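Local coordinates for protein 6-phosphogluconolactonase (Thermotoga maritima, PDB 1VL1) that hydrolyses 6-phosphogluconolactone to 6-phosphogluconate, the second step of the oxidative stage of the pentose phosphate pathway, at residues D148-A152 with S153-L157; T181-F184 with R185-N188; I203-L206 with T207-L210; P216-F219 with V220-K223. All coordinates share one frame; numbering follows the deposited sequence.

Contact 1 (D148-A152 with S153-L157)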
loop_
_atom_site.group_PDB
_atom_site.type_symbol
_atom_site.label_atom_id
_atom_site.label_comp_id
_atom_site.label_asym_id
_atom_site.label_seq_id
_atom_site.Cartn_x
_atom_site.Cartn_y
_atom_site.Cartn_z
ATOM N N ASP A 148 0.728 -5.865 -14.919
ATOM C CA ASP A 148 1.550 -7.083 -14.923
ATOM C C ASP A 148 1.370 -7.991 -13.695
ATOM O O ASP A 148 1.987 -9.066 -13.616
ATOM C CB ASP A 148 3.026 -6.724 -15.076
ATOM C CG ASP A 148 3.518 -5.760 -14.013
ATOM O OD1 ASP A 148 2.760 -5.352 -13.093
ATOM O OD2 ASP A 148 4.693 -5.303 -14.058
ATOM N N GLY A 149 0.499 -7.614 -12.750
ATOM C CA GLY A 149 0.321 -8.400 -11.590
ATOM C C GLY A 149 1.221 -8.031 -10.423
ATOM O O GLY A 149 1.116 -8.638 -9.368
ATOM N N HIS A 150 2.063 -6.988 -10.579
ATOM C CA HIS A 150 2.967 -6.616 -9.528
ATOM C C HIS A 150 2.222 -5.911 -8.366
ATOM O O HIS A 150 1.117 -5.379 -8.540
ATOM C CB HIS A 150 4.150 -5.782 -10.088
ATOM C CG HIS A 150 3.923 -4.306 -10.096
ATOM N ND1 HIS A 150 3.477 -3.627 -11.210
ATOM C CD2 HIS A 150 4.118 -3.371 -9.133
ATOM C CE1 HIS A 150 3.386 -2.333 -10.923
ATOM N NE2 HIS A 150 3.785 -2.147 -9.676
ATOM N N VAL A 151 2.777 -5.988 -7.170
ATOM C CA VAL A 151 2.219 -5.348 -5.988
ATOM C C VAL A 151 3.328 -4.631 -5.235
ATOM O O VAL A 151 4.476 -5.064 -5.264
ATOM C CB VAL A 151 1.563 -6.426 -5.130
ATOM C CG1 VAL A 151 2.585 -7.468 -4.662
ATOM C CG2 VAL A 151 0.777 -5.823 -3.982
ATOM N N ALA A 152 3.032 -3.473 -4.647
ATOM C CA ALA A 152 4.054 -2.675 -4.021
ATOM C C ALA A 152 5.116 -2.401 -5.108
ATOM O O ALA A 152 4.725 -2.036 -6.216
ATOM C CB ALA A 152 4.602 -3.320 -2.721
ATOM N N SER A 153 6.389 -2.626 -4.832
ATOM C CA SER A 153 7.416 -2.672 -5.897
ATOM C C SER A 153 8.022 -4.083 -5.968
ATOM O O SER A 153 9.234 -4.264 -6.222
ATOM C CB SER A 153 8.481 -1.596 -5.734
ATOM O OG SER A 153 8.100 -0.308 -6.235
ATOM N N ILE A 154 7.174 -5.074 -5.712
ATOM C CA ILE A 154 7.547 -6.472 -5.914
ATOM C C ILE A 154 7.156 -6.890 -7.356
ATOM O O ILE A 154 5.962 -7.079 -7.661
ATOM C CB ILE A 154 6.866 -7.381 -4.916
ATOM C CG1 ILE A 154 7.132 -6.946 -3.468
ATOM C CG2 ILE A 154 7.282 -8.812 -5.210
ATOM C CD1 ILE A 154 6.204 -7.497 -2.450
ATOM N N PHE A 155 8.157 -7.013 -8.211
ATOM C CA PHE A 155 8.000 -7.366 -9.617
ATOM C C PHE A 155 8.391 -8.816 -9.862
ATOM O O PHE A 155 7.922 -9.420 -10.820
ATOM C CB PHE A 155 8.855 -6.457 -10.509
ATOM C CG PHE A 155 8.332 -5.031 -10.584
ATOM C CD1 PHE A 155 7.398 -4.661 -11.502
ATOM C CD2 PHE A 155 8.733 -4.100 -9.680
ATOM C CE1 PHE A 155 6.901 -3.373 -11.525
ATOM C CE2 PHE A 155 8.211 -2.826 -9.677
ATOM C CZ PHE A 155 7.304 -2.466 -10.578
ATOM N N ASP A 156 9.243 -9.343 -8.993
ATOM C CA ASP A 156 9.839 -10.678 -9.043
ATOM C C ASP A 156 9.562 -11.423 -7.729
ATOM O O ASP A 156 9.596 -10.842 -6.651
ATOM C CB ASP A 156 11.361 -10.584 -9.265
ATOM C CG ASP A 156 11.683 -10.166 -10.653
ATOM O OD1 ASP A 156 11.409 -10.961 -11.563
ATOM O OD2 ASP A 156 12.129 -9.056 -10.939
ATOM N N LEU A 157 9.360 -12.732 -7.798
ATOM C CA LEU A 157 9.088 -13.459 -6.568
ATOM C C LEU A 157 10.264 -13.454 -5.585
ATOM O O LEU A 157 10.045 -13.384 -4.372
ATOM C CB LEU A 157 8.592 -14.895 -6.853
ATOM C CG LEU A 157 7.369 -14.965 -7.785
ATOM C CD1 LEU A 157 6.936 -16.398 -7.864
ATOM C CD2 LEU A 157 6.245 -14.093 -7.310
#
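The rings of His-150 and Phe-155 form a face-to-face stack across a tight antiparallel reversal of the loop between strand 140-143 and helix 157-160. Their centroids are 4.1 Å apart and their planes 24° from parallel, with CE1 of Phe-155 over the centre of the imidazole. Next to the stacked rings along the two arms, Val-151 and Ile-154 make a single antiparallel bridge as a hydrogen-bonded pair: Ile-154 N donates to Val-151 O over 2.7 Å, while the return bond from Val-151 N to Ile-154 O is weak. CD1 of Ile-154 reaches CG1 of Val-151 at 4.2 Å, and Ser-153 OG, at the turn, is held by Asp-80 and Arg-179.

One carboxylate oxygen holds the imidazole by its edge. Asp-148 CG sits between its own backbone N and carbonyl carbon (chi1 56°), which puts OD1 within range of both the backbone N-H of His-150, met from above the carboxylate plane in an Asx turn, and ND1. NE2, the other ring nitrogen, is hydrogen-bonded to a bound citrate, probably from the crystallisation liquor, consistent with a nearby anion-binding pocket. The second bond on OD1 uses its syn lone pair: His-150 ND1 lies 2.7 Å from Asp-148 OD1, with the oxygen nearly in the imidazole plane.

Contact 2 (T181-F184 with R185-N188)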
loop_
_atom_site.group_PDB
_atom_site.type_symbol
_atom_site.label_atom_id
_atom_site.label_comp_id
_atom_site.label_asym_id
_atom_site.label_seq_id
_atom_site.Cartn_x
_atom_site.Cartn_y
_atom_site.Cartn_z
ATOM N N THR A 181 11.054 -1.714 -1.267
ATOM C CA THR A 181 9.728 -2.259 -1.083
ATOM C C THR A 181 9.587 -3.089 0.156
ATOM O O THR A 181 10.511 -3.780 0.573
ATOM C CB THR A 181 9.328 -3.110 -2.349
ATOM O OG1 THR A 181 7.930 -3.500 -2.282
ATOM C CG2 THR A 181 10.140 -4.347 -2.432
ATOM N N LEU A 182 8.388 -3.039 0.765
ATOM C CA LEU A 182 8.045 -4.070 1.696
ATOM C C LEU A 182 7.989 -5.370 0.953
ATOM O O LEU A 182 7.711 -5.395 -0.252
ATOM C CB LEU A 182 6.660 -3.836 2.286
ATOM C CG LEU A 182 6.512 -2.637 3.199
ATOM C CD1 LEU A 182 5.103 -2.600 3.898
ATOM C CD2 LEU A 182 7.515 -2.508 4.187
ATOM N N THR A 183 8.278 -6.456 1.691
ATOM C CA THR A 183 8.287 -7.846 1.150
ATOM C C THR A 183 6.961 -8.526 1.418
ATOM O O THR A 183 6.068 -7.992 2.101
ATOM C CB THR A 183 9.367 -8.645 1.890
ATOM O OG1 THR A 183 9.091 -8.611 3.291
ATOM C CG2 THR A 183 10.758 -8.058 1.711
ATOM N N PHE A 184 6.757 -9.707 0.844
ATOM C CA PHE A 184 5.591 -10.493 1.233
ATOM C C PHE A 184 5.462 -10.660 2.762
ATOM O O PHE A 184 4.359 -10.529 3.326
ATOM C CB PHE A 184 5.645 -11.864 0.581
ATOM C CG PHE A 184 5.580 -11.862 -0.924
ATOM C CD1 PHE A 184 4.845 -10.916 -1.642
ATOM C CD2 PHE A 184 6.179 -12.903 -1.631
ATOM C CE1 PHE A 184 4.749 -10.957 -3.023
ATOM C CE2 PHE A 184 6.087 -12.958 -3.043
ATOM C CZ PHE A 184 5.363 -11.963 -3.744
ATOM N N ARG A 185 6.568 -10.951 3.429
ATOM C CA ARG A 185 6.578 -11.094 4.888
ATOM C C ARG A 185 5.953 -9.911 5.606
ATOM O O ARG A 185 5.062 -10.094 6.464
ATOM C CB ARG A 185 8.017 -11.310 5.348
ATOM C CG ARG A 185 8.206 -11.378 6.788
ATOM C CD ARG A 185 9.627 -11.824 7.082
ATOM N NE ARG A 185 10.007 -11.514 8.450
ATOM C CZ ARG A 185 11.251 -11.231 8.848
ATOM N NH1 ARG A 185 12.272 -11.217 7.979
ATOM N NH2 ARG A 185 11.471 -10.944 10.130
ATOM N N ALA A 186 6.367 -8.698 5.220
ATOM C CA ALA A 186 5.907 -7.463 5.859
ATOM C C ALA A 186 4.420 -7.256 5.530
ATOM O O ALA A 186 3.580 -7.011 6.415
ATOM C CB ALA A 186 6.750 -6.282 5.407
ATOM N N LEU A 187 4.097 -7.404 4.252
ATOM C CA LEU A 187 2.704 -7.143 3.799
ATOM C C LEU A 187 1.739 -8.114 4.455
ATOM O O LEU A 187 0.613 -7.761 4.821
ATOM C CB LEU A 187 2.608 -7.175 2.257
ATOM C CG LEU A 187 3.292 -5.985 1.541
ATOM C CD1 LEU A 187 3.228 -6.208 0.073
ATOM C CD2 LEU A 187 2.553 -4.719 1.883
ATOM N N ASN A 188 2.168 -9.365 4.569
ATOM C CA ASN A 188 1.332 -10.413 5.117
ATOM C C ASN A 188 1.143 -10.388 6.643
ATOM O O ASN A 188 0.377 -11.168 7.205
ATOM C CB ASN A 188 1.848 -11.760 4.574
ATOM C CG ASN A 188 1.517 -11.984 3.102
ATOM O OD1 ASN A 188 0.733 -11.250 2.517
ATOM N ND2 ASN A 188 2.146 -12.984 2.500
#
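Thr-183 OG1 has several partners at the start of helix 184-187: it makes a weak N-cap bond, 3.3 Å from Ala-186 N, and its stronger partner is the carbonyl of Asn-164. With chi1 at 58°, OG1 sits between the backbone N and the carbonyl carbon of its own residue, which turns it toward the first turn of the helix. That turn closes through two backbone bonds, a straight one from Leu-187 N to Thr-183 O (3.0 Å) and another from Asn-188 N to Phe-184 O (2.8 Å).

Leu-182, the last strand residue, lays its CB 4.0 Å from the methyl CB of Ala-186, and its CD1 crosses to CD2 of Leu-187 at 3.9 Å. At the far end the amide of Asn-188 serves a different segment, with OD1 accepting from Arg-221 N and ND2 donating to Phe-219 O. A leucine here would probably leave both of those backbone groups without their mates and free the 219-221 segment to shift. The one-turn helix follows directly on strand 179-182, which pairs with strands 74-82 and 166-168, while the ring of Phe-184 meets that of Phe-219.

Contact 3 (I203-L206 with T207-L210)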
loop_
_atom_site.group_PDB
_atom_site.type_symbol
_atom_site.label_atom_id
_atom_site.label_comp_id
_atom_site.label_asym_id
_atom_site.label_seq_id
_atom_site.Cartn_x
_atom_site.Cartn_y
_atom_site.Cartn_z
ATOM N N ILE A 203 -8.392 -6.700 -14.434
ATOM C CA ILE A 203 -9.354 -7.806 -14.280
ATOM C C ILE A 203 -8.781 -9.108 -14.859
ATOM O O ILE A 203 -8.869 -10.178 -14.260
ATOM C CB ILE A 203 -10.722 -7.459 -14.935
ATOM C CG1 ILE A 203 -11.424 -6.382 -14.116
ATOM C CG2 ILE A 203 -11.571 -8.700 -14.986
ATOM C CD1 ILE A 203 -12.508 -5.702 -14.824
ATOM N N ASN A 204 -8.120 -9.014 -15.997
ATOM C CA ASN A 204 -7.521 -10.199 -16.603
ATOM C C ASN A 204 -6.503 -10.781 -15.624
ATOM O O ASN A 204 -6.486 -11.997 -15.350
ATOM C CB ASN A 204 -6.819 -9.859 -17.929
ATOM C CG ASN A 204 -7.764 -9.615 -19.048
ATOM O OD1 ASN A 204 -8.851 -10.163 -19.079
ATOM N ND2 ASN A 204 -7.339 -8.793 -20.013
ATOM N N ARG A 205 -5.664 -9.916 -15.056
ATOM C CA ARG A 205 -4.670 -10.397 -14.091
ATOM C C ARG A 205 -5.342 -11.021 -12.860
ATOM O O ARG A 205 -4.903 -12.060 -12.369
ATOM C CB ARG A 205 -3.742 -9.295 -13.613
ATOM C CG ARG A 205 -2.877 -8.678 -14.680
ATOM C CD ARG A 205 -1.820 -9.589 -15.300
ATOM N NE ARG A 205 -2.348 -10.374 -16.383
ATOM C CZ ARG A 205 -2.657 -9.892 -17.588
ATOM N NH1 ARG A 205 -2.487 -8.604 -17.885
ATOM N NH2 ARG A 205 -3.142 -10.697 -18.516
ATOM N N LEU A 206 -6.409 -10.381 -12.362
ATOM C CA LEU A 206 -7.155 -10.977 -11.260
ATOM C C LEU A 206 -7.722 -12.336 -11.619
ATOM O O LEU A 206 -7.680 -13.278 -10.814
ATOM C CB LEU A 206 -8.243 -10.051 -10.742
ATOM C CG LEU A 206 -9.113 -10.689 -9.634
ATOM C CD1 LEU A 206 -8.293 -10.994 -8.394
ATOM C CD2 LEU A 206 -10.181 -9.682 -9.310
ATOM N N THR A 207 -8.232 -12.513 -12.843
ATOM C CA THR A 207 -8.709 -13.866 -13.208
ATOM C C THR A 207 -7.594 -14.915 -13.202
ATOM O O THR A 207 -7.826 -16.038 -12.851
ATOM C CB THR A 207 -9.444 -13.910 -14.525
ATOM O OG1 THR A 207 -8.601 -13.532 -15.609
ATOM C CG2 THR A 207 -10.674 -12.942 -14.506
ATOM N N GLU A 208 -6.391 -14.502 -13.604
ATOM C CA GLU A 208 -5.234 -15.377 -13.537
ATOM C C GLU A 208 -4.913 -15.756 -12.086
ATOM O O GLU A 208 -4.635 -16.924 -11.796
ATOM C CB GLU A 208 -4.046 -14.701 -14.243
ATOM C CG GLU A 208 -4.286 -14.495 -15.743
ATOM C CD GLU A 208 -3.251 -13.612 -16.448
ATOM O OE1 GLU A 208 -2.341 -13.073 -15.808
ATOM O OE2 GLU A 208 -3.408 -13.446 -17.671
ATOM N N ILE A 209 -5.010 -14.792 -11.176
ATOM C CA ILE A 209 -4.827 -15.017 -9.728
ATOM C C ILE A 209 -5.860 -16.020 -9.187
ATOM O O ILE A 209 -5.525 -16.926 -8.413
ATOM C CB ILE A 209 -4.860 -13.666 -8.977
ATOM C CG1 ILE A 209 -3.520 -12.964 -9.219
ATOM C CG2 ILE A 209 -5.036 -13.854 -7.518
ATOM C CD1 ILE A 209 -3.526 -11.491 -8.982
ATOM N N LEU A 210 -7.100 -15.891 -9.643
ATOM C CA LEU A 210 -8.141 -16.869 -9.273
ATOM C C LEU A 210 -7.862 -18.282 -9.774
ATOM O O LEU A 210 -8.416 -19.266 -9.259
ATOM C CB LEU A 210 -9.541 -16.409 -9.758
ATOM C CG LEU A 210 -10.057 -15.087 -9.175
ATOM C CD1 LEU A 210 -11.426 -14.728 -9.662
ATOM C CD2 LEU A 210 -10.018 -15.114 -7.653
#
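Helix 200-210 is the crossover helix of a beta-alpha-beta unit, linking strand 192-198 to the parallel strand 225-231, and a bidentate salt bridge runs along one of its sides. Arg-205 and Glu-208, three residues apart, lie side by side and point the same way. The guanidinium presents its NE and NH2 edge to the carboxylate, one nitrogen to each oxygen: Arg-205 NE is 2.8 Å from Glu-208 OE1, and Arg-205 NH2 is 2.9 Å from Glu-208 OE2. Both oxygens lie almost in the guanidinium plane, yet the nitrogens reach them from above the carboxylate plane, because the two flat groups are turned 42° against each other. The arginine chain bends at chi2 (-66°) and again at chi3 (85°), which folds its end back alongside the extended glutamate. Its remaining nitrogen, NH1, bridges to Glu-201 one turn earlier and also donates to the carbonyl of Pro-147, tying the helix to the loop after strand 140-143.

Where the helix faces the sheet the contacts are apolar. Leu-206 and Ile-209 rest on Trp-228 of strand 225-231, and CD1 of Leu-206 comes within 4.4 Å of CB of Ile-209.

Backbone i to i+4 bonds join Thr-207 N to Ile-203 O, Ile-209 N to Arg-205 O and Leu-210 N to Leu-206 O. Asn-204 O carries a double load: besides the N-H of Glu-208, at 3.1 Å from Asn-204 O, it accepts the hydroxyl of Thr-207, whose OG1 bends back along the helix to lie 2.6 Å from Asn-204 O.

Contact 4 (P216-F219 with V220-K223)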
loop_
_atom_site.group_PDB
_atom_site.type_symbol
_atom_site.label_atom_id
_atom_site.label_comp_id
_atom_site.label_asym_id
_atom_site.label_seq_id
_atom_site.Cartn_x
_atom_site.Cartn_y
_atom_site.Cartn_z
ATOM N N PRO A 216 2.932 -11.668 -8.496
ATOM C CA PRO A 216 3.245 -11.182 -7.135
ATOM C C PRO A 216 2.008 -10.984 -6.230
ATOM O O PRO A 216 2.046 -11.343 -5.053
ATOM C CB PRO A 216 3.999 -9.883 -7.388
ATOM C CG PRO A 216 4.774 -10.239 -8.661
ATOM C CD PRO A 216 3.732 -10.936 -9.517
ATOM N N ALA A 217 0.973 -10.344 -6.772
ATOM C CA ALA A 217 -0.216 -10.071 -5.991
ATOM C C ALA A 217 -0.872 -11.301 -5.436
ATOM O O ALA A 217 -1.645 -11.220 -4.449
ATOM C CB ALA A 217 -1.186 -9.264 -6.763
ATOM N N TYR A 218 -0.692 -12.434 -6.103
ATOM C CA TYR A 218 -1.243 -13.728 -5.623
ATOM C C TYR A 218 -0.785 -14.043 -4.215
ATOM O O TYR A 218 -1.522 -14.661 -3.475
ATOM C CB TYR A 218 -0.790 -14.884 -6.520
ATOM C CG TYR A 218 -1.246 -16.243 -6.098
ATOM C CD1 TYR A 218 -2.554 -16.659 -6.302
ATOM C CD2 TYR A 218 -0.347 -17.133 -5.491
ATOM C CE1 TYR A 218 -2.957 -17.932 -5.916
ATOM C CE2 TYR A 218 -0.715 -18.398 -5.160
ATOM C CZ TYR A 218 -2.041 -18.779 -5.328
ATOM O OH TYR A 218 -2.450 -20.055 -4.994
ATOM N N PHE A 219 0.402 -13.578 -3.830
ATOM C CA PHE A 219 0.986 -13.999 -2.525
ATOM C C PHE A 219 0.712 -13.091 -1.369
ATOM O O PHE A 219 1.134 -13.404 -0.245
ATOM C CB PHE A 219 2.495 -14.230 -2.669
ATOM C CG PHE A 219 2.837 -15.311 -3.648
ATOM C CD1 PHE A 219 2.764 -16.657 -3.294
ATOM C CD2 PHE A 219 3.171 -14.985 -4.935
ATOM C CE1 PHE A 219 3.021 -17.645 -4.201
ATOM C CE2 PHE A 219 3.433 -16.005 -5.871
ATOM C CZ PHE A 219 3.384 -17.322 -5.490
ATOM N N VAL A 220 -0.005 -11.995 -1.595
ATOM C CA VAL A 220 -0.245 -11.006 -0.555
ATOM C C VAL A 220 -1.679 -11.188 -0.070
ATOM O O VAL A 220 -2.659 -11.014 -0.820
ATOM C CB VAL A 220 -0.010 -9.537 -1.008
ATOM C CG1 VAL A 220 -0.275 -8.609 0.135
ATOM C CG2 VAL A 220 1.387 -9.346 -1.404
ATOM N N ARG A 221 -1.797 -11.587 1.188
ATOM C CA ARG A 221 -3.077 -11.892 1.805
ATOM C C ARG A 221 -3.159 -11.317 3.182
ATOM O O ARG A 221 -2.165 -11.341 3.935
ATOM C CB ARG A 221 -3.270 -13.383 1.903
ATOM C CG ARG A 221 -3.149 -14.142 0.616
ATOM C CD ARG A 221 -4.271 -13.923 -0.376
ATOM N NE ARG A 221 -3.943 -14.641 -1.633
ATOM C CZ ARG A 221 -4.308 -15.860 -1.966
ATOM N NH1 ARG A 221 -5.066 -16.597 -1.147
ATOM N NH2 ARG A 221 -3.893 -16.365 -3.134
ATOM N N GLY A 222 -4.341 -10.844 3.566
ATOM C CA GLY A 222 -4.570 -10.402 4.927
ATOM C C GLY A 222 -4.689 -11.588 5.886
ATOM O O GLY A 222 -5.119 -12.671 5.519
ATOM N N LYS A 223 -4.257 -11.410 7.126
ATOM C CA LYS A 223 -4.381 -12.480 8.089
ATOM C C LYS A 223 -5.843 -12.811 8.403
ATOM O O LYS A 223 -6.181 -13.969 8.713
ATOM C CB LYS A 223 -3.753 -12.096 9.410
ATOM C CG LYS A 223 -2.302 -11.916 9.409
ATOM C CD LYS A 223 -1.946 -11.447 10.823
ATOM C CE LYS A 223 -0.516 -11.073 10.972
ATOM N NZ LYS A 223 -0.261 -10.530 12.343
HETATM O O HOH W 1 -3.763 -12.001 -3.022
#
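The phenol ring of Tyr-218 carries the guanidinium of Arg-221 over one face and meets CE1 of Phe-219 at its edge. NH2 of Arg-221 sits above the rim of the ring, 3.3 Å from Tyr-218 CE1, and Arg-221 CZ is 4.9 Å from the ring centroid, a cation-pi contact. The arginine chain bends at chi2 (-70°), which brings its guanidinium back over Tyr-218. The guanidinium does not lie flat on the phenol: the planes are 86° apart, with an edge directed at the ring. CD2 of Tyr-218 in turn lies over the centre of the Phe-219 ring.

The same guanidinium edge holds the backbone of its aromatic partner. Arg-221 NH2 donates to Tyr-218 O at 2.9 Å, in the carbonyl plane though bent, with the N-H...O angle at 134°, and NE adds a weak bond to that oxygen. A water spans the turn, donating to Ala-217 O and to Val-220 O, both at 2.7 Å from it, and weakly accepting from Arg-221 NE. Farther out, the hydroxyl of Tyr-218 is hydrogen-bonded to Asp-212. With an alanine in place of Tyr-218, Asp-212 would probably lose this partner and the guanidinium its aromatic face, leaving it held by the carbonyl bonds but freer to swing.

Pro-216 to Phe-219 form a 3-10 turn, closed by a bond from Phe-219 N to Pro-216 O, within the connection from helix 200-210 to strand 225-231 of a beta-alpha-beta crossover.

Overall arrangement
The four contacts follow one another in series, contacts 1, 2 and 4 each at a turn or helix start and contact 3 along one stretch of helix, and none encloses or crosses another. Contact 1 comes after strand 140-143, contact 2 where strand 179-182 passes into its short helix, contact 3 on helix 200-210, and contact 4 in the connection to strand 225-231. Contact 4 gathers the others: Gly-149 O of contact 1 receives Ala-217 N, contact 2 meets it through Asn-188, and Ile-209 of contact 3 packs on Ala-217. Contacts 1 and 2 also meet, through Ser-153 N and Thr-181 OG1, and Asp-148 packs on Arg-205, whereas contacts 2 and 3 stay about 10 Å apart at their nearest atoms.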